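Local coordinates for protein VP1 (Merkel cell polyomavirus, PDB 4FMH) that forms the pentameric units of the icosahedral viral capsid and binds sialylated glycans, a step in attachment to host cells, at residues V9-G17 with V280-K288; T165-K173 with N178-A187. All coordinates share one frame; numbering follows the deposited sequence.

Contact 1: residues V9-G17 with V280-K288; sequences VEVLSVVTG and VTLRKRWVK
Glu-10 and Lys-288 begin an antiparallel ladder of backbone bonds: Lys-288 N reaches Glu-10 O at 2.7 Å, nearly straight at 171°, while the return bond from Glu-10 N is weak. Leu-12 N to Trp-286 O, Trp-286 N to Ser-13 O and Val-15 N to Lys-284 O continue it. Val-11 faces Val-287 and Val-14 faces Arg-285 as non-hydrogen-bonded pairs, so the register slips by one residue between them, which defines a beta bulge.

The carbonyl of Leu-12, lying within the bulge, is taken by a side chain: Arg-285 NH1 donates to Leu-12 O at 2.8 Å, in the guanidinium plane. Bends at chi2 and chi3 (81° and 79°) curl the arginine back to this oxygen. Its guanidinium is sandwiched, Val-11 CG1 on one face and Val-14 CG2 on the other, and a salt bridge from NE to Glu-93 further fixes its rotation. Val-14 CG2 also lies over the centre of one face of the Arg-283 guanidinium, 3.6 Å from Arg-283 CZ; Glu-93 pairs with that arginine too.

Val-15 makes a CH-pi contact, its CG2 3.7 Å from the centroid of the Trp-286 five-membered ring. A water donates to both Val-15 O and Lys-284 O.

Pairing of the two ends of this VP1 fragment as bulged antiparallel strands adds an N-terminal strand to the jelly-roll sheet of the capsid domain.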
ATOM      1  N   VAL B   9     -32.638 -21.341 -19.726  1.00 55.63           N
ATOM      2  CA  VAL B   9     -31.251 -20.931 -20.117  1.00 52.30           C
ATOM      3  C   VAL B   9     -30.214 -21.788 -19.369  1.00 49.17           C
ATOM      4  O   VAL B   9     -29.285 -21.262 -18.749  1.00 47.91           O
ATOM      5  CB  VAL B   9     -31.008 -19.412 -19.865  1.00 51.47           C
ATOM      6  CG1 VAL B   9     -29.845 -18.898 -20.711  1.00 51.02           C
ATOM      7  CG2 VAL B   9     -32.274 -18.598 -20.152  1.00 55.81           C
ATOM      8  N   GLU B  10     -30.385 -23.109 -19.441  1.00 47.65           N
ATOM      9  CA  GLU B  10     -29.533 -24.061 -18.717  1.00 44.36           C
ATOM     10  C   GLU B  10     -28.168 -24.214 -19.374  1.00 38.91           C
ATOM     11  O   GLU B  10     -28.075 -24.428 -20.582  1.00 38.48           O
ATOM     12  CB  GLU B  10     -30.197 -25.439 -18.638  1.00 47.11           C
ATOM     13  CG  GLU B  10     -31.627 -25.451 -18.125  1.00 54.39           C
ATOM     14  CD  GLU B  10     -32.277 -26.822 -18.247  1.00 60.91           C
ATOM     15  OE1 GLU B  10     -33.401 -26.903 -18.792  1.00 64.60           O
ATOM     16  OE2 GLU B  10     -31.663 -27.820 -17.810  1.00 62.49           O
ATOM     17  N   VAL B  11     -27.114 -24.114 -18.573  1.00 33.56           N
ATOM     18  CA  VAL B  11     -25.752 -24.316 -19.061  1.00 28.02           C
ATOM     19  C   VAL B  11     -25.401 -25.798 -18.950  1.00 27.36           C
ATOM     20  O   VAL B  11     -25.569 -26.401 -17.889  1.00 27.47           O
ATOM     21  CB  VAL B  11     -24.736 -23.448 -18.279  1.00 26.61           C
ATOM     22  CG1 VAL B  11     -23.307 -23.745 -18.711  1.00 21.57           C
ATOM     23  CG2 VAL B  11     -25.047 -21.969 -18.473  1.00 24.47           C
ATOM     24  N   LEU B  12     -24.929 -26.382 -20.048  1.00 25.62           N
ATOM     25  CA  LEU B  12     -24.581 -27.805 -20.062  1.00 26.95           C
ATOM     26  C   LEU B  12     -23.066 -27.992 -20.066  1.00 26.46           C
ATOM     27  O   LEU B  12     -22.341 -27.168 -19.515  1.00 25.27           O
ATOM     28  CB  LEU B  12     -25.262 -28.537 -21.233  1.00 28.08           C
ATOM     29  CG  LEU B  12     -26.774 -28.353 -21.406  1.00 29.88           C
ATOM     30  CD1 LEU B  12     -27.261 -29.095 -22.641  1.00 32.43           C
ATOM     31  CD2 LEU B  12     -27.549 -28.811 -20.169  1.00 32.63           C
ATOM     32  N   SER B  13     -22.594 -29.071 -20.686  1.00 27.59           N
ATOM     33  CA  SER B  13     -21.179 -29.427 -20.658  1.00 26.74           C
ATOM     34  C   SER B  13     -20.330 -28.600 -21.622  1.00 25.59           C
ATOM     35  O   SER B  13     -20.825 -28.085 -22.624  1.00 24.78           O
ATOM     36  CB  SER B  13     -21.019 -30.914 -20.973  1.00 28.79           C
ATOM     37  OG  SER B  13     -21.721 -31.240 -22.157  1.00 28.82           O
ATOM     38  N   VAL B  14     -19.047 -28.476 -21.302  1.00 26.38           N
ATOM     39  CA  VAL B  14     -18.070 -27.868 -22.200  1.00 28.23           C
ATOM     40  C   VAL B  14     -17.928 -28.746 -23.447  1.00 30.22           C
ATOM     41  O   VAL B  14     -17.887 -29.971 -23.340  1.00 31.11           O
ATOM     42  CB  VAL B  14     -16.698 -27.668 -21.480  1.00 28.51           C
ATOM     43  CG1 VAL B  14     -15.571 -27.404 -22.465  1.00 30.38           C
ATOM     44  CG2 VAL B  14     -16.788 -26.532 -20.461  1.00 27.71           C
ATOM     45  N   VAL B  15     -17.882 -28.117 -24.620  1.00 31.00           N
ATOM     46  CA  VAL B  15     -17.701 -28.836 -25.883  1.00 34.75           C
ATOM     47  C   VAL B  15     -16.277 -29.391 -25.977  1.00 37.23           C
ATOM     48  O   VAL B  15     -15.307 -28.661 -25.796  1.00 35.25           O
ATOM     49  CB  VAL B  15     -17.992 -27.924 -27.112  1.00 34.64           C
ATOM     50  CG1 VAL B  15     -17.737 -28.665 -28.429  1.00 36.34           C
ATOM     51  CG2 VAL B  15     -19.419 -27.395 -27.068  1.00 33.49           C
ATOM     52  N   THR B  16     -16.158 -30.689 -26.238  1.00 42.24           N
ATOM     53  CA  THR B  16     -14.848 -31.305 -26.455  1.00 45.93           C
ATOM     54  C   THR B  16     -14.579 -31.415 -27.950  1.00 49.02           C
ATOM     55  O   THR B  16     -15.479 -31.729 -28.729  1.00 50.93           O
ATOM     56  CB  THR B  16     -14.733 -32.698 -25.799  1.00 48.04           C
ATOM     57  OG1 THR B  16     -15.752 -33.560 -26.319  1.00 49.38           O
ATOM     58  CG2 THR B  16     -14.872 -32.599 -24.280  1.00 46.13           C
ATOM     59  N   GLY B  17     -13.342 -31.142 -28.345  1.00 50.57           N
ATOM     60  CA  GLY B  17     -12.968 -31.191 -29.749  1.00 54.22           C
ATOM     61  C   GLY B  17     -11.723 -30.390 -30.057  1.00 55.42           C
ATOM     62  O   GLY B  17     -11.194 -29.684 -29.192  1.00 53.93           O
ATOM     63  N   VAL B 280      -8.605 -12.191 -25.090  1.00 15.46           N
ATOM     64  CA  VAL B 280      -9.623 -12.993 -24.415  1.00 15.26           C
ATOM     65  C   VAL B 280      -9.627 -14.419 -24.948  1.00 16.08           C
ATOM     66  O   VAL B 280      -9.680 -14.628 -26.151  1.00 15.55           O
ATOM     67  CB  VAL B 280     -11.036 -12.379 -24.596  1.00 15.57           C
ATOM     68  CG1 VAL B 280     -12.090 -13.223 -23.893  1.00 14.54           C
ATOM     69  CG2 VAL B 280     -11.068 -10.945 -24.080  1.00 14.20           C
ATOM     70  N   THR B 281      -9.565 -15.394 -24.044  1.00 15.81           N
ATOM     71  CA  THR B 281      -9.654 -16.804 -24.410  1.00 17.10           C
ATOM     72  C   THR B 281     -11.088 -17.268 -24.234  1.00 17.48           C
ATOM     73  O   THR B 281     -11.690 -17.055 -23.179  1.00 17.08           O
ATOM     74  CB  THR B 281      -8.713 -17.682 -23.545  1.00 18.57           C
ATOM     75  OG1 THR B 281      -7.362 -17.259 -23.736  1.00 18.15           O
ATOM     76  CG2 THR B 281      -8.824 -19.161 -23.917  1.00 18.82           C
ATOM     77  N   LEU B 282     -11.632 -17.899 -25.272  1.00 18.07           N
ATOM     78  CA  LEU B 282     -12.994 -18.412 -25.219  1.00 18.99           C
ATOM     79  C   LEU B 282     -13.050 -19.891 -25.588  1.00 19.79           C
ATOM     80  O   LEU B 282     -12.229 -20.384 -26.362  1.00 19.89           O
ATOM     81  CB  LEU B 282     -13.933 -17.598 -26.119  1.00 19.13           C
ATOM     82  CG  LEU B 282     -13.936 -16.071 -25.958  1.00 19.39           C
ATOM     83  CD1 LEU B 282     -13.005 -15.442 -26.977  1.00 20.11           C
ATOM     84  CD2 LEU B 282     -15.344 -15.513 -26.123  1.00 20.46           C
ATOM     85  N   ARG B 283     -14.018 -20.595 -25.014  1.00 19.72           N
ATOM     86  CA  ARG B 283     -14.246 -21.997 -25.352  1.00 21.07           C
ATOM     87  C   ARG B 283     -15.710 -22.205 -25.728  1.00 22.23           C
ATOM     88  O   ARG B 283     -16.571 -21.406 -25.359  1.00 21.26           O
ATOM     89  CB  ARG B 283     -13.860 -22.911 -24.184  1.00 21.25           C
ATOM     90  CG  ARG B 283     -14.751 -22.758 -22.961  1.00 21.27           C
ATOM     91  CD  ARG B 283     -14.368 -23.702 -21.850  1.00 21.40           C
ATOM     92  NE  ARG B 283     -15.114 -23.382 -20.638  1.00 22.58           N
ATOM     93  CZ  ARG B 283     -14.747 -23.734 -19.411  1.00 22.81           C
ATOM     94  NH1 ARG B 283     -13.639 -24.432 -19.219  1.00 21.85           N
ATOM     95  NH2 ARG B 283     -15.495 -23.385 -18.376  1.00 21.12           N
ATOM     96  N   LYS B 284     -15.984 -23.279 -26.464  1.00 22.57           N
ATOM     97  CA  LYS B 284     -17.348 -23.614 -26.858  1.00 24.39           C
ATOM     98  C   LYS B 284     -18.079 -24.314 -25.712  1.00 24.11           C
ATOM     99  O   LYS B 284     -17.533 -25.215 -25.073  1.00 23.31           O
ATOM    100  CB  LYS B 284     -17.346 -24.494 -28.107  1.00 26.24           C
ATOM    101  CG  LYS B 284     -16.793 -23.827 -29.360  1.00 29.32           C
ATOM    102  CD  LYS B 284     -16.701 -24.827 -30.511  1.00 33.03           C
ATOM    103  CE  LYS B 284     -16.031 -24.220 -31.731  1.00 35.71           C
ATOM    104  NZ  LYS B 284     -15.986 -25.172 -32.876  1.00 38.06           N
ATOM    105  N   ARG B 285     -19.309 -23.883 -25.454  1.00 23.09           N
ATOM    106  CA  ARG B 285     -20.127 -24.444 -24.381  1.00 23.58           C
ATOM    107  C   ARG B 285     -21.528 -24.797 -24.882  1.00 23.43           C
ATOM    108  O   ARG B 285     -22.165 -23.990 -25.554  1.00 23.06           O
ATOM    109  CB  ARG B 285     -20.227 -23.436 -23.223  1.00 22.96           C
ATOM    110  CG  ARG B 285     -21.228 -23.812 -22.131  1.00 23.93           C
ATOM    111  CD  ARG B 285     -20.644 -24.822 -21.152  1.00 24.43           C
ATOM    112  NE  ARG B 285     -19.761 -24.171 -20.191  1.00 23.00           N
ATOM    113  CZ  ARG B 285     -19.587 -24.568 -18.936  1.00 25.42           C
ATOM    114  NH1 ARG B 285     -20.238 -25.629 -18.468  1.00 23.85           N
ATOM    115  NH2 ARG B 285     -18.770 -23.890 -18.140  1.00 21.97           N
ATOM    116  N   TRP B 286     -22.001 -25.997 -24.546  1.00 23.03           N
ATOM    117  CA  TRP B 286     -23.384 -26.401 -24.837  1.00 23.91           C
ATOM    118  C   TRP B 286     -24.348 -25.716 -23.870  1.00 24.32           C
ATOM    119  O   TRP B 286     -24.103 -25.691 -22.657  1.00 22.85           O
ATOM    120  CB  TRP B 286     -23.557 -27.920 -24.712  1.00 24.48           C
ATOM    121  CG  TRP B 286     -22.970 -28.724 -25.832  1.00 25.16           C
ATOM    122  CD1 TRP B 286     -21.882 -29.545 -25.765  1.00 26.73           C
ATOM    123  CD2 TRP B 286     -23.450 -28.803 -27.178  1.00 28.28           C
ATOM    124  NE1 TRP B 286     -21.646 -30.120 -26.988  1.00 27.04           N
ATOM    125  CE2 TRP B 286     -22.596 -29.687 -27.874  1.00 30.76           C
ATOM    126  CE3 TRP B 286     -24.519 -28.210 -27.868  1.00 31.31           C
ATOM    127  CZ2 TRP B 286     -22.778 -29.998 -29.229  1.00 31.47           C
ATOM    128  CZ3 TRP B 286     -24.700 -28.520 -29.219  1.00 32.09           C
ATOM    129  CH2 TRP B 286     -23.829 -29.401 -29.883  1.00 32.07           C
ATOM    130  N   VAL B 287     -25.435 -25.161 -24.406  1.00 25.29           N
ATOM    131  CA  VAL B 287     -26.462 -24.502 -23.584  1.00 28.11           C
ATOM    132  C   VAL B 287     -27.868 -24.891 -24.035  1.00 30.25           C
ATOM    133  O   VAL B 287     -28.098 -25.137 -25.218  1.00 32.45           O
ATOM    134  CB  VAL B 287     -26.339 -22.951 -23.584  1.00 28.07           C
ATOM    135  CG1 VAL B 287     -25.008 -22.501 -22.990  1.00 27.54           C
ATOM    136  CG2 VAL B 287     -26.540 -22.390 -24.987  1.00 31.89           C
ATOM    137  N   LYS B 288     -28.798 -24.937 -23.082  1.00 31.36           N
ATOM    138  CA  LYS B 288     -30.169 -25.394 -23.326  1.00 34.45           C
ATOM    139  C   LYS B 288     -31.153 -24.222 -23.376  1.00 34.41           C
ATOM    140  O   LYS B 288     -31.100 -23.320 -22.538  1.00 34.61           O
ATOM    141  CB  LYS B 288     -30.575 -26.411 -22.246  1.00 35.39           C
ATOM    142  CG  LYS B 288     -32.074 -26.680 -22.103  1.00 39.04           C
ATOM    143  CD  LYS B 288     -32.561 -27.754 -23.065  1.00 42.85           C
ATOM    144  CE  LYS B 288     -34.045 -28.005 -22.880  1.00 44.04           C
ATOM    145  NZ  LYS B 288     -34.548 -29.015 -23.853  1.00 48.07           N
TER
HETATM  146  O   HOH W   1     -14.832 -26.151 -25.329  1.00 35.26           O

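Contact 2: residues T165-K173 with N178-A187; sequences TIETVLGRK and NQGLDPQAKA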
ATOM      1  N   THR B 165     -26.993  10.627 -21.113  1.00 17.40           N
ATOM      2  CA  THR B 165     -26.961  10.826 -19.663  1.00 17.48           C
ATOM      3  C   THR B 165     -28.319  10.466 -19.051  1.00 17.65           C
ATOM      4  O   THR B 165     -29.188   9.933 -19.742  1.00 17.78           O
ATOM      5  CB  THR B 165     -26.533  12.272 -19.282  1.00 18.32           C
ATOM      6  OG1 THR B 165     -27.487  13.211 -19.793  1.00 18.56           O
ATOM      7  CG2 THR B 165     -25.142  12.606 -19.845  1.00 18.16           C
ATOM      8  N   ILE B 166     -28.489  10.733 -17.758  1.00 17.00           N
ATOM      9  CA  ILE B 166     -29.689  10.316 -17.034  1.00 16.92           C
ATOM     10  C   ILE B 166     -30.962  10.947 -17.610  1.00 17.71           C
ATOM     11  O   ILE B 166     -31.978  10.265 -17.774  1.00 16.94           O
ATOM     12  CB  ILE B 166     -29.565  10.569 -15.505  1.00 15.82           C
ATOM     13  CG1 ILE B 166     -28.415   9.732 -14.917  1.00 14.83           C
ATOM     14  CG2 ILE B 166     -30.881  10.240 -14.790  1.00 17.55           C
ATOM     15  CD1 ILE B 166     -28.237   9.866 -13.389  1.00 14.72           C
ATOM     16  N   GLU B 167     -30.905  12.239 -17.923  1.00 18.57           N
ATOM     17  CA  GLU B 167     -32.047  12.919 -18.546  1.00 20.94           C
ATOM     18  C   GLU B 167     -32.478  12.209 -19.843  1.00 20.63           C
ATOM     19  O   GLU B 167     -33.673  12.098 -20.127  1.00 21.16           O
ATOM     20  CB  GLU B 167     -31.740  14.406 -18.798  1.00 21.46           C
ATOM     21  CG  GLU B 167     -32.936  15.206 -19.331  1.00 29.00           C
ATOM     22  CD  GLU B 167     -32.750  16.721 -19.254  1.00 36.18           C
ATOM     23  OE1 GLU B 167     -31.763  17.194 -18.645  1.00 36.46           O
ATOM     24  OE2 GLU B 167     -33.608  17.440 -19.813  1.00 38.80           O
ATOM     25  N   THR B 168     -31.499  11.719 -20.605  1.00 19.57           N
ATOM     26  CA  THR B 168     -31.767  10.954 -21.822  1.00 20.74           C
ATOM     27  C   THR B 168     -32.641   9.723 -21.558  1.00 20.92           C
ATOM     28  O   THR B 168     -33.608   9.487 -22.274  1.00 20.56           O
ATOM     29  CB  THR B 168     -30.462  10.498 -22.523  1.00 19.02           C
ATOM     30  OG1 THR B 168     -29.513  11.572 -22.525  1.00 17.99           O
ATOM     31  CG2 THR B 168     -30.747  10.050 -23.964  1.00 18.90           C
ATOM     32  N   VAL B 169     -32.292   8.937 -20.540  1.00 20.46           N
ATOM     33  CA  VAL B 169     -33.019   7.694 -20.264  1.00 21.46           C
ATOM     34  C   VAL B 169     -34.356   7.933 -19.561  1.00 21.74           C
ATOM     35  O   VAL B 169     -35.312   7.185 -19.782  1.00 22.29           O
ATOM     36  CB  VAL B 169     -32.159   6.640 -19.495  1.00 21.26           C
ATOM     37  CG1 VAL B 169     -30.831   6.409 -20.206  1.00 20.81           C
ATOM     38  CG2 VAL B 169     -31.921   7.060 -18.058  1.00 24.15           C
ATOM     39  N   LEU B 170     -34.424   8.970 -18.727  1.00 20.82           N
ATOM     40  CA  LEU B 170     -35.653   9.293 -17.998  1.00 21.92           C
ATOM     41  C   LEU B 170     -36.695  10.028 -18.854  1.00 23.79           C
ATOM     42  O   LEU B 170     -37.897   9.983 -18.557  1.00 23.51           O
ATOM     43  CB  LEU B 170     -35.348  10.116 -16.743  1.00 21.86           C
ATOM     44  CG  LEU B 170     -34.556   9.502 -15.578  1.00 21.18           C
ATOM     45  CD1 LEU B 170     -34.500  10.504 -14.422  1.00 18.69           C
ATOM     46  CD2 LEU B 170     -35.152   8.180 -15.112  1.00 22.91           C
ATOM     47  N   GLY B 171     -36.233  10.715 -19.896  1.00 23.61           N
ATOM     48  CA  GLY B 171     -37.116  11.540 -20.731  1.00 24.74           C
ATOM     49  C   GLY B 171     -37.574  12.801 -20.018  1.00 26.24           C
ATOM     50  O   GLY B 171     -38.550  13.443 -20.431  1.00 27.53           O
ATOM     51  N   ARG B 172     -36.861  13.145 -18.944  1.00 25.36           N
ATOM     52  CA  ARG B 172     -37.180  14.299 -18.101  0.50 25.75           C
ATOM     53  C   ARG B 172     -35.930  14.707 -17.317  1.00 25.02           C
ATOM     54  O   ARG B 172     -34.997  13.913 -17.181  1.00 24.12           O
ATOM     55  CB  ARG B 172     -38.340  13.966 -17.144  0.50 26.02           C
ATOM     56  CG  ARG B 172     -38.048  12.805 -16.188  0.50 27.30           C
ATOM     57  CD  ARG B 172     -39.300  12.245 -15.526  0.50 28.80           C
ATOM     58  NE  ARG B 172     -38.952  11.182 -14.585  0.50 29.91           N
ATOM     59  CZ  ARG B 172     -39.033   9.881 -14.850  0.50 31.24           C
ATOM     60  NH1 ARG B 172     -39.472   9.462 -16.029  0.50 29.98           N
ATOM     61  NH2 ARG B 172     -38.681   8.994 -13.929  0.50 31.89           N
ATOM     62  N   LYS B 173     -35.928  15.925 -16.779  1.00 25.00           N
ATOM     63  CA  LYS B 173     -34.807  16.436 -15.982  1.00 24.63           C
ATOM     64  C   LYS B 173     -34.528  15.587 -14.741  1.00 23.53           C
ATOM     65  O   LYS B 173     -35.446  15.002 -14.156  1.00 23.23           O
ATOM     66  CB  LYS B 173     -35.067  17.886 -15.566  1.00 25.73           C
ATOM     67  CG  LYS B 173     -35.157  18.863 -16.724  1.00 32.57           C
ATOM     68  CD  LYS B 173     -35.578  20.246 -16.250  1.00 38.18           C
ATOM     69  CE  LYS B 173     -36.127  21.076 -17.408  1.00 41.50           C
ATOM     70  NZ  LYS B 173     -36.508  22.449 -16.975  1.00 42.59           N
ATOM     71  N   ASN B 178     -31.159  11.574  -7.975  1.00 14.72           N
ATOM     72  CA  ASN B 178     -30.082  11.128  -8.862  1.00 14.96           C
ATOM     73  C   ASN B 178     -28.685  11.440  -8.339  1.00 15.11           C
ATOM     74  O   ASN B 178     -27.677  11.126  -8.986  1.00 13.71           O
ATOM     75  CB  ASN B 178     -30.273  11.696 -10.267  1.00 13.94           C
ATOM     76  CG  ASN B 178     -31.544  11.220 -10.896  1.00 15.61           C
ATOM     77  OD1 ASN B 178     -32.414  12.018 -11.233  1.00 14.52           O
ATOM     78  ND2 ASN B 178     -31.677   9.903 -11.039  1.00 12.74           N
ATOM     79  N   GLN B 179     -28.636  12.057  -7.163  1.00 14.79           N
ATOM     80  CA  GLN B 179     -27.391  12.138  -6.413  1.00 15.17           C
ATOM     81  C   GLN B 179     -27.191  10.854  -5.589  1.00 14.97           C
ATOM     82  O   GLN B 179     -26.090  10.580  -5.109  1.00 14.47           O
ATOM     83  CB  GLN B 179     -27.364  13.405  -5.543  1.00 16.05           C
ATOM     84  CG  GLN B 179     -26.910  14.641  -6.314  1.00 15.76           C
ATOM     85  CD  GLN B 179     -27.256  15.968  -5.636  1.00 15.82           C
ATOM     86  OE1 GLN B 179     -27.354  16.999  -6.301  1.00 14.00           O
ATOM     87  NE2 GLN B 179     -27.428  15.947  -4.321  1.00 13.97           N
ATOM     88  N   GLY B 180     -28.265  10.082  -5.441  1.00 14.52           N
ATOM     89  CA  GLY B 180     -28.219   8.744  -4.845  1.00 14.01           C
ATOM     90  C   GLY B 180     -28.561   7.698  -5.893  1.00 13.48           C
ATOM     91  O   GLY B 180     -28.544   7.984  -7.094  1.00 14.23           O
ATOM     92  N   LEU B 181     -28.865   6.482  -5.450  1.00 13.27           N
ATOM     93  CA  LEU B 181     -29.248   5.418  -6.375  1.00 14.30           C
ATOM     94  C   LEU B 181     -30.732   5.522  -6.719  1.00 15.91           C
ATOM     95  O   LEU B 181     -31.593   5.285  -5.863  1.00 16.80           O
ATOM     96  CB  LEU B 181     -28.917   4.034  -5.803  1.00 14.08           C
ATOM     97  CG  LEU B 181     -28.815   2.865  -6.798  1.00 15.56           C
ATOM     98  CD1 LEU B 181     -28.189   1.653  -6.125  1.00 14.91           C
ATOM     99  CD2 LEU B 181     -30.179   2.498  -7.417  1.00 16.19           C
ATOM    100  N   ASP B 182     -31.013   5.891  -7.970  1.00 15.61           N
ATOM    101  CA  ASP B 182     -32.377   5.886  -8.516  1.00 17.12           C
ATOM    102  C   ASP B 182     -32.486   4.685  -9.463  1.00 16.58           C
ATOM    103  O   ASP B 182     -31.793   4.634 -10.474  1.00 17.12           O
ATOM    104  CB  ASP B 182     -32.660   7.202  -9.251  1.00 16.74           C
ATOM    105  CG  ASP B 182     -33.980   7.198 -10.045  1.00 18.94           C
ATOM    106  OD1 ASP B 182     -34.839   6.313  -9.863  1.00 18.30           O
ATOM    107  OD2 ASP B 182     -34.152   8.118 -10.874  1.00 23.18           O
ATOM    108  N   PRO B 183     -33.340   3.707  -9.123  1.00 18.76           N
ATOM    109  CA  PRO B 183     -33.472   2.484  -9.928  1.00 20.12           C
ATOM    110  C   PRO B 183     -33.916   2.736 -11.378  1.00 20.20           C
ATOM    111  O   PRO B 183     -33.700   1.889 -12.239  1.00 20.20           O
ATOM    112  CB  PRO B 183     -34.543   1.681  -9.183  1.00 20.22           C
ATOM    113  CG  PRO B 183     -34.553   2.238  -7.811  1.00 24.64           C
ATOM    114  CD  PRO B 183     -34.237   3.690  -7.956  1.00 20.56           C
ATOM    115  N   GLN B 184     -34.528   3.884 -11.644  1.00 19.96           N
ATOM    116  CA  GLN B 184     -34.942   4.211 -13.007  1.00 20.79           C
ATOM    117  C   GLN B 184     -33.781   4.710 -13.867  1.00 19.59           C
ATOM    118  O   GLN B 184     -33.864   4.679 -15.097  1.00 19.98           O
ATOM    119  CB  GLN B 184     -36.074   5.234 -13.002  1.00 21.11           C
ATOM    120  CG  GLN B 184     -37.355   4.731 -12.362  1.00 28.79           C
ATOM    121  CD  GLN B 184     -38.438   5.786 -12.345  1.00 37.00           C
ATOM    122  OE1 GLN B 184     -39.050   6.085 -13.372  1.00 42.10           O
ATOM    123  NE2 GLN B 184     -38.684   6.358 -11.174  1.00 40.18           N
ATOM    124  N   ALA B 185     -32.703   5.165 -13.227  1.00 18.12           N
ATOM    125  CA  ALA B 185     -31.540   5.695 -13.951  1.00 17.19           C
ATOM    126  C   ALA B 185     -30.617   4.570 -14.402  1.00 17.30           C
ATOM    127  O   ALA B 185     -29.536   4.372 -13.841  1.00 16.34           O
ATOM    128  CB  ALA B 185     -30.779   6.716 -13.088  1.00 16.13           C
ATOM    129  N   LYS B 186     -31.057   3.818 -15.409  1.00 18.04           N
ATOM    130  CA  LYS B 186     -30.293   2.677 -15.909  1.00 17.85           C
ATOM    131  C   LYS B 186     -30.091   2.760 -17.421  1.00 17.70           C
ATOM    132  O   LYS B 186     -30.884   3.383 -18.133  1.00 16.92           O
ATOM    133  CB  LYS B 186     -30.967   1.359 -15.517  1.00 18.95           C
ATOM    134  CG  LYS B 186     -30.924   1.080 -14.011  1.00 19.43           C
ATOM    135  CD  LYS B 186     -31.371  -0.337 -13.679  1.00 26.79           C
ATOM    136  CE  LYS B 186     -31.574  -0.520 -12.183  1.00 23.51           C
ATOM    137  NZ  LYS B 186     -30.301  -0.465 -11.444  1.00 24.88           N
ATOM    138  N   ALA B 187     -29.011   2.154 -17.899  1.00 16.15           N
ATOM    139  CA  ALA B 187     -28.694   2.144 -19.327  1.00 16.34           C
ATOM    140  C   ALA B 187     -27.809   0.952 -19.647  1.00 17.05           C
ATOM    141  O   ALA B 187     -27.324   0.266 -18.744  1.00 15.71           O
ATOM    142  CB  ALA B 187     -27.993   3.441 -19.733  1.00 16.26           C
TER
HETATM  143  O   HOH W   2     -36.393   9.171 -11.436  1.00 25.10           O
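Ile-166 and Ala-185 mark the closest backbone approach, 5.9 Å between their CA atoms, where the short helix 166-170 lies against an Asx turn leading into strand 186-189, an outer strand of the three-stranded sheet within this chain. Nonpolar side chains of the helix make the tight part, packing on methyls and on polar backbone and amide atoms. Ile-166 CG2 sits 3.9 Å from Ala-185 CB and also touches Asn-178 ND2, the Ile-166 and Asn-178 side chains running antiparallel alongside one another. One helical turn later, Val-169 CG1 packs on Lys-186 O and Ala-187 CB; Trp-200, on strand 200-202 at the other edge of that sheet, touches both Val-169 and Ala-187. Leu-170 lies roughly perpendicular to Gln-184, its CD2 3.7 Å from Gln-184 CB, and its CD1 branch leans toward the Asn-178 amide.

Asp-182 organises the turn that carries Gln-184 and Ala-185. Its OD1 accepts from Gln-184 N at 3.0 Å, closing the Asx turn, and its OD2 takes Asn-178 ND2 on the anti lone pair. Asn-178 OD1 is held in turn by Thr-175 N, so both ends of that amide are engaged and its flip is fixed. The type I turn from Asp-182 to Ala-185 hands the chain to the strand.

The outer side is looser and polar. Arg-172 and Gln-184 are both exposed; Arg-172, modelled in two conformations, in one of them makes a direct hydrogen bond to Gln-184. In that conformer a water donating to Asp-182 OD2 is only weakly bound by Arg-172 NH2. There the guanidinium and amide planes stand 44° apart, and Arg-172 NH2 meets Gln-184 OE1 at 3.0 Å, within the guanidinium plane but 54° above that of the carbonyl.

From the N terminus, segment 9-17 enters strand 11-28, whose partner in contact 1 is the end of strand 269-287. That pairing closes a loop of 262 intervening residues and brings the two modelled ends of the chain together on the large antiparallel sheet. Contact 2 is nested inside this loop and is local: four residues separate helix 166-170 and its flanks from 178-187, which joins the helix to the small sheet through strand 186-189. The centres of contact 1 and contact 2 are about 36 Å apart. Their nearest atoms are about 19 Å apart, with no touch. Contact 2 alone borders another subunit, through Gln-179, Leu-181 and Pro-183.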